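Local coordinates for ribonucleoside-diphosphate reductase subunit beta (Bacillus halodurans C-125, PDB 2RCC), which probably acts as the diiron small subunit of a class I ribonucleotide reductase, helping to make deoxyribonucleotides from ribonucleotides for DNA synthesis, at residues N51-F56 with E119-Q124; I58-D63 with V207-M212; A110-L115 with V224-N229; E186-Y191 with F287-R292. All coordinates share one frame; numbering follows the deposited sequence.

Contact 1: N51-F56 with E119-Q124; sequences NFWTPF and EVVHNQ
The indole of W53 and the imidazole of H122 lie nearly in parallel planes, 14° apart, and meet rim to rim. W53 CZ2 comes 3.7 Å from H122 CD2, and neither ring lies over the other. The chi1 of W53 (65°) puts CG between the backbone N and the carbonyl carbon. V121 CG1 sits over one face of the indole and also packs 3.8 Å from P55 CD. Further along helix 106-133, Q124 turns its amide nearly parallel to the F56 ring, with planes 15° apart. Q124 NE2 approaches F56 CZ at 3.2 Å, while Q124 OE1 lies 3.2 Å from P55 CG. Q124 OE1 also hydrogen-bonds Y45 OH of the second subunit, which probably helps hold the amide at the dimer interface. W53 NE1 and H122 NE2 both bond D219 OD2. H122 is a predicted iron ligand, and this Trp-Asp-His set resembles the proposed electron-transfer route to the diiron site of class I reductase small subunits.

Contact 2: I58-D63 with V207-M212; sequences INMSHD and VSTSTM
The carboxylate of D63 takes one donor on a lone pair of each oxygen and a third from above its plane. D63 OD1 uses its syn lone pair to accept S208 N at 3.1 Å. D63 OD2 uses its anti lone pair for T209 OG1, which donates at 2.7 Å. T209 N reaches D63 OD2 from above that plane, at 2.9 Å. One water adds a donor to D63 OD1 and accepts from V207 N. The backbone N-H groups at this N-terminal helix end would probably favour the ionised acid. An alanine in place of D63 would remove the carboxylate and these bonds, and would probably loosen helix 207-237 from segment 58-63. At N59 OD1, S61 OG lies in the amide plane on a lone pair, and S61 N comes nearly along the C=O axis, an Asx turn around N-cap M60. A second water joins N59 O, D63 N and S208 OG. Beside these polar atoms, I58 CD1 packs 3.6 Å from M212 CG, and selenomethionine M60 bends its CE to 3.4 Å from T209 OG1. Through D63 and those N-H groups, the start of helix 61-66 joins the first turn of helix 207-237 in the helical small-subunit fold.

Contact 3: A110-L115 with V224-N229; sequences ALMSVL and VYLFTN
Helix segments 110-115 and 224-229 run roughly antiparallel, at 147°, with axes 11.9 Å apart, so the ends of long side chains bridge the space between the backbones. L226, its CG anti to the backbone N, points its two methyls different ways. L226 CD1 meets L111 CD1 at 4.1 Å, and L226 CD2 meets L115 CD1 at 3.9 Å. The other branch of L115 faces F227 tip to tip, with L115 CD2 3.5 Å from F227 CZ. Selenomethionine M112 is bent at chi2 and chi3 and brings SE 4.0 Å from F227 CE1. This Met-aromatic contact is oblique, with SE 67° off the ring normal. An alanine in place of F227 would remove the ring and its contact with E186, a predicted iron ligand, and would probably leave M112 and L115 less well packed. The contact is apolar packing between helices 106-133 and 207-237. Both carry predicted iron ligands, and the contact is part of the apolar core of the ferritin-like helical bundle of this family.

Contact 4: E186-Y191 with F287-R292; sequences EGLNFY and FIANKR
G187 O is gripped by two bonds, both from R292. R292 NE donates at 2.8 Å with an N-H...O angle of 157°, and R292 NH2 donates at 3.0 Å. The two nitrogens meet it side-on, and it lies in the guanidinium plane. NH2 uses a carbonyl lone pair, whereas NE comes from above the carbonyl plane. A CB at G187 would probably clash with R292 NE, and the glycine allows this close approach. G187 O also sits over the centre of the Y191 ring, 3.6 Å above its plane. That ring stands nearly perpendicular to the guanidinium (89°), and Y191 CE2 lies at the guanidinium edge. Y191 OH donates to a lone pair of E186 O at 2.7 Å. Q221 bonds both Y191 OH and R292 NH2, which helps fix their rotation. Beside the polar group, L188 and I288 lie alongside, running in opposite directions, with L188 CD1 3.7 Å from I288 CG2. The arrangement joins helix 278-295 to the break between helices 172-187 and 191-202. A type II beta turn from L188 to Y191, closed by Y191 N to L188 O at 3.0 Å, forms this break just after the predicted iron ligand E186.

Contacts 1 and 4 supply predicted ligands to the diiron site. E119 OE2 and E186 OE2, like charges, lie 3.2 Å from each other. Contact 3 borders the same site: F227 CE2 is 3.8 Å from E186 OE2. Contact 2 joins contact 1 through M212, whose CG is 3.4 Å from W53 CZ3. The M212 side chain is also about 6 Å from that of Y126, the predicted active-site tyrosine. Contacts 1 and 3 share helix 106-133 and both touch the second subunit. Contacts 2 and 3 share helix 207-237 but do not touch, with nearest atoms about 13 Å apart. That helix also carries E220 and H223, predicted iron ligands, and D219, the partner of W53 and H122.

Contact 1: N51-F56 with E119-Q124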
loop_
_atom_site.group_PDB
_atom_site.type_symbol
_atom_site.label_atom_id
_atom_site.label_comp_id
_atom_site.label_asym_id
_atom_site.label_seq_id
_atom_site.Cartn_x
_atom_site.Cartn_y
_atom_site.Cartn_z
ATOM N N ASN A 51 -9.104 3.892 -10.932
ATOM C CA ASN A 51 -10.226 3.173 -10.389
ATOM C C ASN A 51 -10.507 3.427 -8.904
ATOM O O ASN A 51 -11.211 2.615 -8.295
ATOM C CB ASN A 51 -9.938 1.670 -10.530
ATOM C CG ASN A 51 -10.103 1.166 -11.932
ATOM O OD1 ASN A 51 -10.544 1.890 -12.838
ATOM N ND2 ASN A 51 -9.785 -0.126 -12.113
ATOM N N PHE A 52 -9.969 4.493 -8.299
ATOM C CA PHE A 52 -10.162 4.721 -6.864
ATOM C C PHE A 52 -11.655 4.786 -6.519
ATOM O O PHE A 52 -12.424 5.411 -7.237
ATOM C CB PHE A 52 -9.486 6.015 -6.412
ATOM C CG PHE A 52 -9.577 6.253 -4.928
ATOM C CD1 PHE A 52 -8.693 5.623 -4.067
ATOM C CD2 PHE A 52 -10.560 7.078 -4.391
ATOM C CE1 PHE A 52 -8.773 5.845 -2.685
ATOM C CE2 PHE A 52 -10.649 7.281 -3.016
ATOM C CZ PHE A 52 -9.760 6.646 -2.168
ATOM N N TRP A 53 -12.042 4.140 -5.416
ATOM C CA TRP A 53 -13.413 4.192 -4.909
ATOM C C TRP A 53 -13.371 3.907 -3.412
ATOM O O TRP A 53 -12.409 3.336 -2.919
ATOM C CB TRP A 53 -14.343 3.162 -5.628
ATOM C CG TRP A 53 -13.981 1.747 -5.367
ATOM C CD1 TRP A 53 -13.055 1.020 -6.047
ATOM C CD2 TRP A 53 -14.462 0.885 -4.315
ATOM N NE1 TRP A 53 -12.927 -0.219 -5.494
ATOM C CE2 TRP A 53 -13.778 -0.337 -4.436
ATOM C CE3 TRP A 53 -15.412 1.025 -3.294
ATOM C CZ2 TRP A 53 -14.020 -1.406 -3.607
ATOM C CZ3 TRP A 53 -15.654 -0.070 -2.457
ATOM C CH2 TRP A 53 -14.935 -1.245 -2.606
ATOM N N THR A 54 -14.388 4.343 -2.684
ATOM C CA THR A 54 -14.512 3.974 -1.284
ATOM C C THR A 54 -15.971 3.638 -1.043
ATOM O O THR A 54 -16.845 4.105 -1.756
ATOM C CB THR A 54 -14.059 5.074 -0.237
ATOM O OG1 THR A 54 -15.082 6.048 -0.067
ATOM C CG2 THR A 54 -12.718 5.692 -0.632
ATOM N N PRO A 55 -16.245 2.832 -0.032
ATOM C CA PRO A 55 -17.672 2.537 0.215
ATOM C C PRO A 55 -18.527 3.729 0.642
ATOM O O PRO A 55 -19.730 3.677 0.508
ATOM C CB PRO A 55 -17.610 1.475 1.310
ATOM C CG PRO A 55 -16.307 1.692 1.966
ATOM C CD PRO A 55 -15.363 2.118 0.904
ATOM N N PHE A 56 -17.907 4.824 1.077
ATOM C CA PHE A 56 -18.627 5.986 1.525
ATOM C C PHE A 56 -19.341 6.752 0.419
ATOM O O PHE A 56 -20.174 7.584 0.727
ATOM C CB PHE A 56 -17.698 6.920 2.344
ATOM C CG PHE A 56 -17.099 6.238 3.545
ATOM C CD1 PHE A 56 -17.863 5.993 4.668
ATOM C CD2 PHE A 56 -15.787 5.774 3.525
ATOM C CE1 PHE A 56 -17.324 5.328 5.785
ATOM C CE2 PHE A 56 -15.246 5.116 4.630
ATOM C CZ PHE A 56 -16.025 4.898 5.768
ATOM N N GLU A 119 -7.120 -4.145 -0.359
ATOM C CA GLU A 119 -7.700 -5.193 0.501
ATOM C C GLU A 119 -8.284 -4.622 1.796
ATOM O O GLU A 119 -9.353 -5.091 2.239
ATOM C CB GLU A 119 -6.693 -6.284 0.851
ATOM C CG GLU A 119 -6.103 -7.069 -0.347
ATOM C CD GLU A 119 -7.145 -7.747 -1.231
ATOM O OE1 GLU A 119 -8.198 -8.194 -0.703
ATOM O OE2 GLU A 119 -6.892 -7.845 -2.457
ATOM N N VAL A 120 -7.598 -3.633 2.397
ATOM C CA VAL A 120 -8.097 -2.913 3.565
ATOM C C VAL A 120 -9.456 -2.302 3.260
ATOM O O VAL A 120 -10.406 -2.472 4.028
ATOM C CB VAL A 120 -7.112 -1.817 4.079
ATOM C CG1 VAL A 120 -7.820 -0.876 5.041
ATOM C CG2 VAL A 120 -5.863 -2.457 4.765
ATOM N N VAL A 121 -9.546 -1.600 2.140
ATOM C CA VAL A 121 -10.789 -0.986 1.718
ATOM C C VAL A 121 -11.908 -2.021 1.372
ATOM O O VAL A 121 -13.082 -1.816 1.752
ATOM C CB VAL A 121 -10.600 0.007 0.566
ATOM C CG1 VAL A 121 -11.971 0.582 0.156
ATOM C CG2 VAL A 121 -9.637 1.163 0.989
ATOM N N HIS A 122 -11.524 -3.133 0.743
ATOM C CA HIS A 122 -12.471 -4.231 0.472
ATOM C C HIS A 122 -13.032 -4.768 1.790
ATOM O O HIS A 122 -14.240 -4.895 1.939
ATOM C CB HIS A 122 -11.861 -5.391 -0.337
ATOM C CG HIS A 122 -11.357 -4.992 -1.699
ATOM N ND1 HIS A 122 -10.582 -5.818 -2.485
ATOM C CD2 HIS A 122 -11.489 -3.832 -2.386
ATOM C CE1 HIS A 122 -10.288 -5.197 -3.615
ATOM N NE2 HIS A 122 -10.842 -3.995 -3.588
ATOM N N ASN A 123 -12.169 -5.049 2.748
ATOM C CA ASN A 123 -12.640 -5.559 4.036
ATOM C C ASN A 123 -13.581 -4.591 4.771
ATOM O O ASN A 123 -14.626 -5.004 5.311
ATOM C CB ASN A 123 -11.483 -5.970 4.933
ATOM C CG ASN A 123 -11.966 -6.691 6.192
ATOM O OD1 ASN A 123 -12.504 -7.818 6.136
ATOM N ND2 ASN A 123 -11.808 -6.035 7.327
ATOM N N GLN A 124 -13.249 -3.310 4.763
ATOM C CA GLN A 124 -14.120 -2.300 5.370
ATOM C C GLN A 124 -15.486 -2.154 4.634
ATOM O O GLN A 124 -16.507 -1.835 5.269
ATOM C CB GLN A 124 -13.364 -0.969 5.490
ATOM C CG GLN A 124 -14.167 0.179 6.096
ATOM C CD GLN A 124 -14.637 1.182 5.082
ATOM O OE1 GLN A 124 -13.924 1.507 4.115
ATOM N NE2 GLN A 124 -15.797 1.768 5.345
#

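Contact 2: I58-D63 with V207-M212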
loop_
_atom_site.group_PDB
_atom_site.type_symbol
_atom_site.label_atom_id
_atom_site.label_comp_id
_atom_site.label_asym_id
_atom_site.label_seq_id
_atom_site.Cartn_x
_atom_site.Cartn_y
_atom_site.Cartn_z
ATOM N N ILE A 58 -21.221 5.143 -1.695
ATOM C CA ILE A 58 -22.371 4.271 -1.998
ATOM C C ILE A 58 -23.432 4.338 -0.892
ATOM O O ILE A 58 -23.168 4.014 0.271
ATOM C CB ILE A 58 -21.876 2.843 -2.232
ATOM C CG1 ILE A 58 -21.059 2.824 -3.536
ATOM C CG2 ILE A 58 -23.057 1.864 -2.307
ATOM C CD1 ILE A 58 -20.331 1.572 -3.770
ATOM N N ASN A 59 -24.637 4.770 -1.262
ATOM C CA ASN A 59 -25.717 4.916 -0.304
ATOM C C ASN A 59 -26.480 3.596 -0.191
ATOM O O ASN A 59 -26.997 3.105 -1.190
ATOM C CB ASN A 59 -26.646 6.043 -0.754
ATOM C CG ASN A 59 -27.693 6.413 0.304
ATOM O OD1 ASN A 59 -28.359 5.557 0.885
ATOM N ND2 ASN A 59 -27.845 7.703 0.537
HETATM N N MSE A 60 -26.611 3.082 1.027
HETATM C CA MSE A 60 -27.240 1.784 1.281
HETATM C C MSE A 60 -28.721 1.812 1.703
HETATM O O MSE A 60 -29.275 0.763 2.027
HETATM C CB MSE A 60 -26.404 1.040 2.334
HETATM C CG MSE A 60 -25.035 0.531 1.825
HETATM SE SE MSE A 60 -25.223 -0.889 0.609
HETATM C CE MSE A 60 -26.170 -2.152 1.671
ATOM N N SER A 61 -29.357 2.987 1.673
ATOM C CA SER A 61 -30.746 3.143 2.122
ATOM C C SER A 61 -31.740 2.283 1.414
ATOM O O SER A 61 -32.594 1.702 2.073
ATOM C CB SER A 61 -31.211 4.583 1.937
ATOM O OG SER A 61 -30.262 5.448 2.500
ATOM N N HIS A 62 -31.641 2.223 0.079
ATOM C CA HIS A 62 -32.595 1.449 -0.717
ATOM C C HIS A 62 -32.363 -0.034 -0.478
ATOM O O HIS A 62 -33.315 -0.764 -0.295
ATOM C CB HIS A 62 -32.562 1.804 -2.210
ATOM C CG HIS A 62 -33.720 1.237 -2.970
ATOM N ND1 HIS A 62 -35.031 1.521 -2.641
ATOM C CD2 HIS A 62 -33.771 0.395 -4.031
ATOM C CE1 HIS A 62 -35.838 0.870 -3.463
ATOM N NE2 HIS A 62 -35.099 0.194 -4.327
ATOM N N ASP A 63 -31.103 -0.470 -0.487
ATOM C CA ASP A 63 -30.789 -1.836 -0.123
ATOM C C ASP A 63 -31.400 -2.168 1.253
ATOM O O ASP A 63 -32.013 -3.210 1.409
ATOM C CB ASP A 63 -29.261 -2.091 -0.103
ATOM C CG ASP A 63 -28.661 -2.303 -1.482
ATOM O OD1 ASP A 63 -29.077 -1.648 -2.451
ATOM O OD2 ASP A 63 -27.716 -3.124 -1.598
ATOM N N VAL A 207 -28.932 -3.660 -5.233
ATOM C CA VAL A 207 -28.099 -3.156 -6.313
ATOM C C VAL A 207 -26.856 -2.387 -5.813
ATOM O O VAL A 207 -25.775 -2.489 -6.416
ATOM C CB VAL A 207 -28.942 -2.275 -7.272
ATOM C CG1 VAL A 207 -28.051 -1.640 -8.346
ATOM C CG2 VAL A 207 -30.071 -3.105 -7.920
ATOM N N SER A 208 -26.998 -1.613 -4.736
ATOM C CA SER A 208 -25.836 -0.917 -4.147
ATOM C C SER A 208 -24.781 -1.892 -3.628
ATOM O O SER A 208 -23.586 -1.682 -3.818
ATOM C CB SER A 208 -26.268 0.045 -3.063
ATOM O OG SER A 208 -26.980 1.101 -3.650
ATOM N N THR A 209 -25.225 -2.976 -2.996
ATOM C CA THR A 209 -24.318 -4.040 -2.550
ATOM C C THR A 209 -23.586 -4.662 -3.738
ATOM O O THR A 209 -22.386 -4.806 -3.718
ATOM C CB THR A 209 -25.083 -5.142 -1.805
ATOM O OG1 THR A 209 -25.721 -4.598 -0.643
ATOM C CG2 THR A 209 -24.131 -6.312 -1.441
ATOM N N SER A 210 -24.336 -5.013 -4.783
ATOM C CA SER A 210 -23.787 -5.559 -6.010
ATOM C C SER A 210 -22.751 -4.640 -6.710
ATOM O O SER A 210 -21.756 -5.114 -7.282
ATOM C CB SER A 210 -24.948 -5.857 -6.956
ATOM O OG SER A 210 -24.457 -6.343 -8.167
ATOM N N THR A 211 -23.022 -3.345 -6.678
ATOM C CA THR A 211 -22.122 -2.325 -7.179
ATOM C C THR A 211 -20.774 -2.356 -6.444
ATOM O O THR A 211 -19.725 -2.367 -7.093
ATOM C CB THR A 211 -22.694 -0.910 -6.999
ATOM O OG1 THR A 211 -23.895 -0.749 -7.783
ATOM C CG2 THR A 211 -21.654 0.120 -7.393
HETATM N N MSE A 212 -20.805 -2.469 -5.119
HETATM C CA MSE A 212 -19.560 -2.500 -4.338
HETATM C C MSE A 212 -18.813 -3.809 -4.581
HETATM O O MSE A 212 -17.594 -3.807 -4.733
HETATM C CB MSE A 212 -19.845 -2.285 -2.853
HETATM C CG MSE A 212 -18.842 -1.275 -2.145
HETATM SE SE MSE A 212 -19.820 -0.634 -0.708
HETATM C CE MSE A 212 -19.773 -2.371 0.135
HETATM O O HOH W 1 -29.141 1.395 -1.494
HETATM O O HOH W 2 -31.173 -1.767 -4.328
#

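Contact 3: A110-L115 with V224-N229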
loop_
_atom_site.group_PDB
_atom_site.type_symbol
_atom_site.label_atom_id
_atom_site.label_comp_id
_atom_site.label_asym_id
_atom_site.label_seq_id
_atom_site.Cartn_x
_atom_site.Cartn_y
_atom_site.Cartn_z
ATOM N N ALA A 110 5.981 -1.601 -4.748
ATOM C CA ALA A 110 5.004 -0.511 -4.642
ATOM C C ALA A 110 3.578 -0.983 -4.994
ATOM O O ALA A 110 2.572 -0.619 -4.331
ATOM C CB ALA A 110 5.412 0.656 -5.538
ATOM N N LEU A 111 3.471 -1.773 -6.041
ATOM C CA LEU A 111 2.152 -2.288 -6.447
ATOM C C LEU A 111 1.567 -3.204 -5.362
ATOM O O LEU A 111 0.373 -3.212 -5.140
ATOM C CB LEU A 111 2.222 -2.934 -7.834
ATOM C CG LEU A 111 2.452 -2.049 -9.063
ATOM C CD1 LEU A 111 2.834 -2.942 -10.274
ATOM C CD2 LEU A 111 1.204 -1.162 -9.300
HETATM N N MSE A 112 2.412 -3.929 -4.656
HETATM C CA MSE A 112 1.938 -4.750 -3.518
HETATM C C MSE A 112 1.394 -3.867 -2.399
HETATM O O MSE A 112 0.411 -4.226 -1.769
HETATM C CB MSE A 112 3.013 -5.703 -3.016
HETATM C CG MSE A 112 3.420 -6.804 -3.967
HETATM SE SE MSE A 112 1.965 -7.899 -4.620
HETATM C CE MSE A 112 1.377 -8.758 -2.950
ATOM N N SER A 113 1.989 -2.686 -2.199
ATOM C CA SER A 113 1.468 -1.715 -1.247
ATOM C C SER A 113 0.061 -1.238 -1.669
ATOM O O SER A 113 -0.842 -1.174 -0.844
ATOM C CB SER A 113 2.443 -0.537 -1.061
ATOM O OG SER A 113 1.889 0.476 -0.275
ATOM N N VAL A 114 -0.107 -0.910 -2.947
ATOM C CA VAL A 114 -1.396 -0.493 -3.482
ATOM C C VAL A 114 -2.396 -1.658 -3.303
ATOM O O VAL A 114 -3.483 -1.423 -2.825
ATOM C CB VAL A 114 -1.313 -0.056 -4.978
ATOM C CG1 VAL A 114 -2.717 0.261 -5.529
ATOM C CG2 VAL A 114 -0.314 1.086 -5.180
ATOM N N LEU A 115 -1.991 -2.905 -3.541
ATOM C CA LEU A 115 -2.898 -4.069 -3.363
ATOM C C LEU A 115 -3.363 -4.219 -1.922
ATOM O O LEU A 115 -4.532 -4.517 -1.651
ATOM C CB LEU A 115 -2.264 -5.447 -3.768
ATOM C CG LEU A 115 -2.557 -5.945 -5.169
ATOM C CD1 LEU A 115 -1.991 -4.996 -6.206
ATOM C CD2 LEU A 115 -2.079 -7.366 -5.433
ATOM N N VAL A 224 -5.131 -10.119 -10.292
ATOM C CA VAL A 224 -4.848 -11.361 -11.048
ATOM C C VAL A 224 -3.914 -11.085 -12.232
ATOM O O VAL A 224 -3.032 -11.858 -12.497
ATOM C CB VAL A 224 -6.145 -12.046 -11.581
ATOM C CG1 VAL A 224 -5.800 -13.219 -12.486
ATOM C CG2 VAL A 224 -7.028 -12.506 -10.417
ATOM N N TYR A 225 -4.121 -9.972 -12.943
ATOM C CA TYR A 225 -3.249 -9.575 -14.033
ATOM C C TYR A 225 -1.797 -9.426 -13.509
ATOM O O TYR A 225 -0.874 -9.958 -14.123
ATOM C CB TYR A 225 -3.772 -8.286 -14.687
ATOM C CG TYR A 225 -2.882 -7.648 -15.707
ATOM C CD1 TYR A 225 -2.867 -8.073 -17.038
ATOM C CD2 TYR A 225 -2.062 -6.583 -15.355
ATOM C CE1 TYR A 225 -2.038 -7.471 -17.964
ATOM C CE2 TYR A 225 -1.239 -6.005 -16.262
ATOM C CZ TYR A 225 -1.231 -6.437 -17.554
ATOM O OH TYR A 225 -0.401 -5.774 -18.413
ATOM N N LEU A 226 -1.619 -8.775 -12.363
ATOM C CA LEU A 226 -0.296 -8.620 -11.761
ATOM C C LEU A 226 0.329 -9.990 -11.440
ATOM O O LEU A 226 1.479 -10.282 -11.816
ATOM C CB LEU A 226 -0.370 -7.791 -10.485
ATOM C CG LEU A 226 0.935 -7.591 -9.692
ATOM C CD1 LEU A 226 2.023 -6.993 -10.545
ATOM C CD2 LEU A 226 0.665 -6.786 -8.444
ATOM N N PHE A 227 -0.416 -10.803 -10.712
ATOM C CA PHE A 227 0.108 -12.126 -10.330
ATOM C C PHE A 227 0.411 -13.054 -11.511
ATOM O O PHE A 227 1.401 -13.782 -11.487
ATOM C CB PHE A 227 -0.833 -12.819 -9.343
ATOM C CG PHE A 227 -1.030 -12.074 -8.036
ATOM C CD1 PHE A 227 0.062 -11.672 -7.278
ATOM C CD2 PHE A 227 -2.331 -11.877 -7.512
ATOM C CE1 PHE A 227 -0.131 -11.021 -6.058
ATOM C CE2 PHE A 227 -2.519 -11.230 -6.307
ATOM C CZ PHE A 227 -1.429 -10.796 -5.587
ATOM N N THR A 228 -0.441 -13.070 -12.528
ATOM C CA THR A 228 -0.189 -13.909 -13.703
ATOM C C THR A 228 1.014 -13.425 -14.525
ATOM O O THR A 228 1.774 -14.232 -15.093
ATOM C CB THR A 228 -1.473 -14.135 -14.563
ATOM O OG1 THR A 228 -1.941 -12.909 -15.099
ATOM C CG2 THR A 228 -2.564 -14.744 -13.747
ATOM N N ASN A 229 1.214 -12.112 -14.579
ATOM C CA ASN A 229 2.388 -11.534 -15.211
ATOM C C ASN A 229 3.649 -11.949 -14.460
ATOM O O ASN A 229 4.611 -12.386 -15.083
ATOM C CB ASN A 229 2.322 -10.003 -15.279
ATOM C CG ASN A 229 1.492 -9.461 -16.443
ATOM O OD1 ASN A 229 0.980 -10.185 -17.254
ATOM N ND2 ASN A 229 1.393 -8.155 -16.518
#

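Contact 4: E186-Y191 with F287-R292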
loop_
_atom_site.group_PDB
_atom_site.type_symbol
_atom_site.label_atom_id
_atom_site.label_comp_id
_atom_site.label_asym_id
_atom_site.label_seq_id
_atom_site.Cartn_x
_atom_site.Cartn_y
_atom_site.Cartn_z
ATOM N N GLU A 186 -7.773 -14.513 -5.324
ATOM C CA GLU A 186 -8.351 -13.295 -5.978
ATOM C C GLU A 186 -9.136 -13.586 -7.238
ATOM O O GLU A 186 -9.939 -12.775 -7.669
ATOM C CB GLU A 186 -7.211 -12.412 -6.441
ATOM C CG GLU A 186 -6.260 -11.994 -5.353
ATOM C CD GLU A 186 -6.399 -10.568 -4.845
ATOM O OE1 GLU A 186 -7.411 -9.888 -5.099
ATOM O OE2 GLU A 186 -5.416 -10.122 -4.192
ATOM N N GLY A 187 -8.858 -14.722 -7.877
ATOM C CA GLY A 187 -9.458 -15.036 -9.165
ATOM C C GLY A 187 -10.457 -16.159 -9.224
ATOM O O GLY A 187 -10.996 -16.417 -10.289
ATOM N N LEU A 188 -10.749 -16.793 -8.100
ATOM C CA LEU A 188 -11.670 -17.948 -8.094
ATOM C C LEU A 188 -12.453 -18.090 -6.788
ATOM O O LEU A 188 -13.676 -18.224 -6.853
ATOM C CB LEU A 188 -10.895 -19.224 -8.428
ATOM C CG LEU A 188 -11.630 -20.586 -8.511
ATOM C CD1 LEU A 188 -12.760 -20.587 -9.488
ATOM C CD2 LEU A 188 -10.624 -21.664 -8.928
ATOM N N ASN A 189 -11.776 -18.051 -5.629
ATOM C CA ASN A 189 -12.435 -18.125 -4.312
ATOM C C ASN A 189 -13.503 -17.087 -4.155
ATOM O O ASN A 189 -13.298 -15.955 -4.518
ATOM C CB ASN A 189 -11.444 -17.972 -3.148
ATOM C CG ASN A 189 -10.596 -19.192 -2.972
ATOM O OD1 ASN A 189 -10.565 -20.049 -3.856
ATOM N ND2 ASN A 189 -9.913 -19.294 -1.852
ATOM N N PHE A 190 -14.654 -17.516 -3.653
ATOM C CA PHE A 190 -15.843 -16.684 -3.478
ATOM C C PHE A 190 -16.477 -16.127 -4.749
ATOM O O PHE A 190 -17.441 -15.414 -4.633
ATOM C CB PHE A 190 -15.631 -15.576 -2.425
ATOM C CG PHE A 190 -15.202 -16.107 -1.108
ATOM C CD1 PHE A 190 -16.018 -16.988 -0.410
ATOM C CD2 PHE A 190 -13.968 -15.759 -0.567
ATOM C CE1 PHE A 190 -15.608 -17.530 0.793
ATOM C CE2 PHE A 190 -13.564 -16.280 0.633
ATOM C CZ PHE A 190 -14.370 -17.169 1.319
ATOM N N TYR A 191 -16.051 -16.546 -5.937
ATOM C CA TYR A 191 -16.724 -16.108 -7.156
ATOM C C TYR A 191 -18.169 -16.594 -7.198
ATOM O O TYR A 191 -18.964 -15.897 -7.790
ATOM C CB TYR A 191 -15.924 -16.439 -8.430
ATOM C CG TYR A 191 -14.841 -15.380 -8.703
ATOM C CD1 TYR A 191 -13.973 -14.943 -7.693
ATOM C CD2 TYR A 191 -14.682 -14.823 -9.973
ATOM C CE1 TYR A 191 -12.979 -13.960 -7.947
ATOM C CE2 TYR A 191 -13.699 -13.837 -10.224
ATOM C CZ TYR A 191 -12.851 -13.418 -9.215
ATOM O OH TYR A 191 -11.868 -12.451 -9.473
ATOM N N PHE A 287 -15.266 -23.118 -15.626
ATOM C CA PHE A 287 -14.928 -22.097 -16.622
ATOM C C PHE A 287 -13.922 -21.065 -16.056
ATOM O O PHE A 287 -12.963 -20.683 -16.742
ATOM C CB PHE A 287 -16.227 -21.412 -17.066
ATOM C CG PHE A 287 -16.040 -20.322 -18.069
ATOM C CD1 PHE A 287 -15.921 -20.627 -19.417
ATOM C CD2 PHE A 287 -16.020 -18.988 -17.679
ATOM C CE1 PHE A 287 -15.777 -19.627 -20.357
ATOM C CE2 PHE A 287 -15.869 -17.980 -18.627
ATOM C CZ PHE A 287 -15.755 -18.312 -19.969
ATOM N N ILE A 288 -14.131 -20.603 -14.821
ATOM C CA ILE A 288 -13.183 -19.663 -14.181
ATOM C C ILE A 288 -11.837 -20.333 -13.969
ATOM O O ILE A 288 -10.807 -19.708 -14.244
ATOM C CB ILE A 288 -13.677 -19.087 -12.818
ATOM C CG1 ILE A 288 -14.999 -18.313 -12.969
ATOM C CG2 ILE A 288 -12.638 -18.151 -12.215
ATOM C CD1 ILE A 288 -14.998 -17.321 -14.093
ATOM N N ALA A 289 -11.834 -21.589 -13.512
ATOM C CA ALA A 289 -10.581 -22.333 -13.340
ATOM C C ALA A 289 -9.813 -22.379 -14.689
ATOM O O ALA A 289 -8.609 -22.148 -14.710
ATOM C CB ALA A 289 -10.828 -23.760 -12.799
ATOM N N ASN A 290 -10.537 -22.629 -15.792
ATOM C CA ASN A 290 -9.957 -22.667 -17.143
ATOM C C ASN A 290 -9.396 -21.325 -17.547
ATOM O O ASN A 290 -8.324 -21.281 -18.144
ATOM C CB ASN A 290 -10.952 -23.102 -18.252
ATOM C CG ASN A 290 -11.341 -24.552 -18.201
ATOM O OD1 ASN A 290 -10.661 -25.402 -17.607
ATOM N ND2 ASN A 290 -12.444 -24.859 -18.878
ATOM N N LYS A 291 -10.124 -20.242 -17.257
ATOM C CA LYS A 291 -9.659 -18.893 -17.590
ATOM C C LYS A 291 -8.321 -18.567 -16.904
ATOM O O LYS A 291 -7.412 -18.029 -17.541
ATOM C CB LYS A 291 -10.732 -17.860 -17.219
ATOM C CG LYS A 291 -10.375 -16.408 -17.521
ATOM C CD LYS A 291 -11.449 -15.455 -17.011
ATOM N N ARG A 292 -8.223 -18.863 -15.613
ATOM C CA ARG A 292 -6.988 -18.651 -14.854
ATOM C C ARG A 292 -5.842 -19.475 -15.384
ATOM O O ARG A 292 -4.715 -18.991 -15.420
ATOM C CB ARG A 292 -7.158 -18.939 -13.361
ATOM C CG ARG A 292 -8.266 -18.080 -12.643
ATOM C CD ARG A 292 -8.333 -16.595 -13.155
ATOM N NE ARG A 292 -9.424 -15.854 -12.547
ATOM C CZ ARG A 292 -9.841 -14.638 -12.899
ATOM N NH1 ARG A 292 -9.360 -13.980 -13.930
ATOM N NH2 ARG A 292 -10.830 -14.103 -12.238
#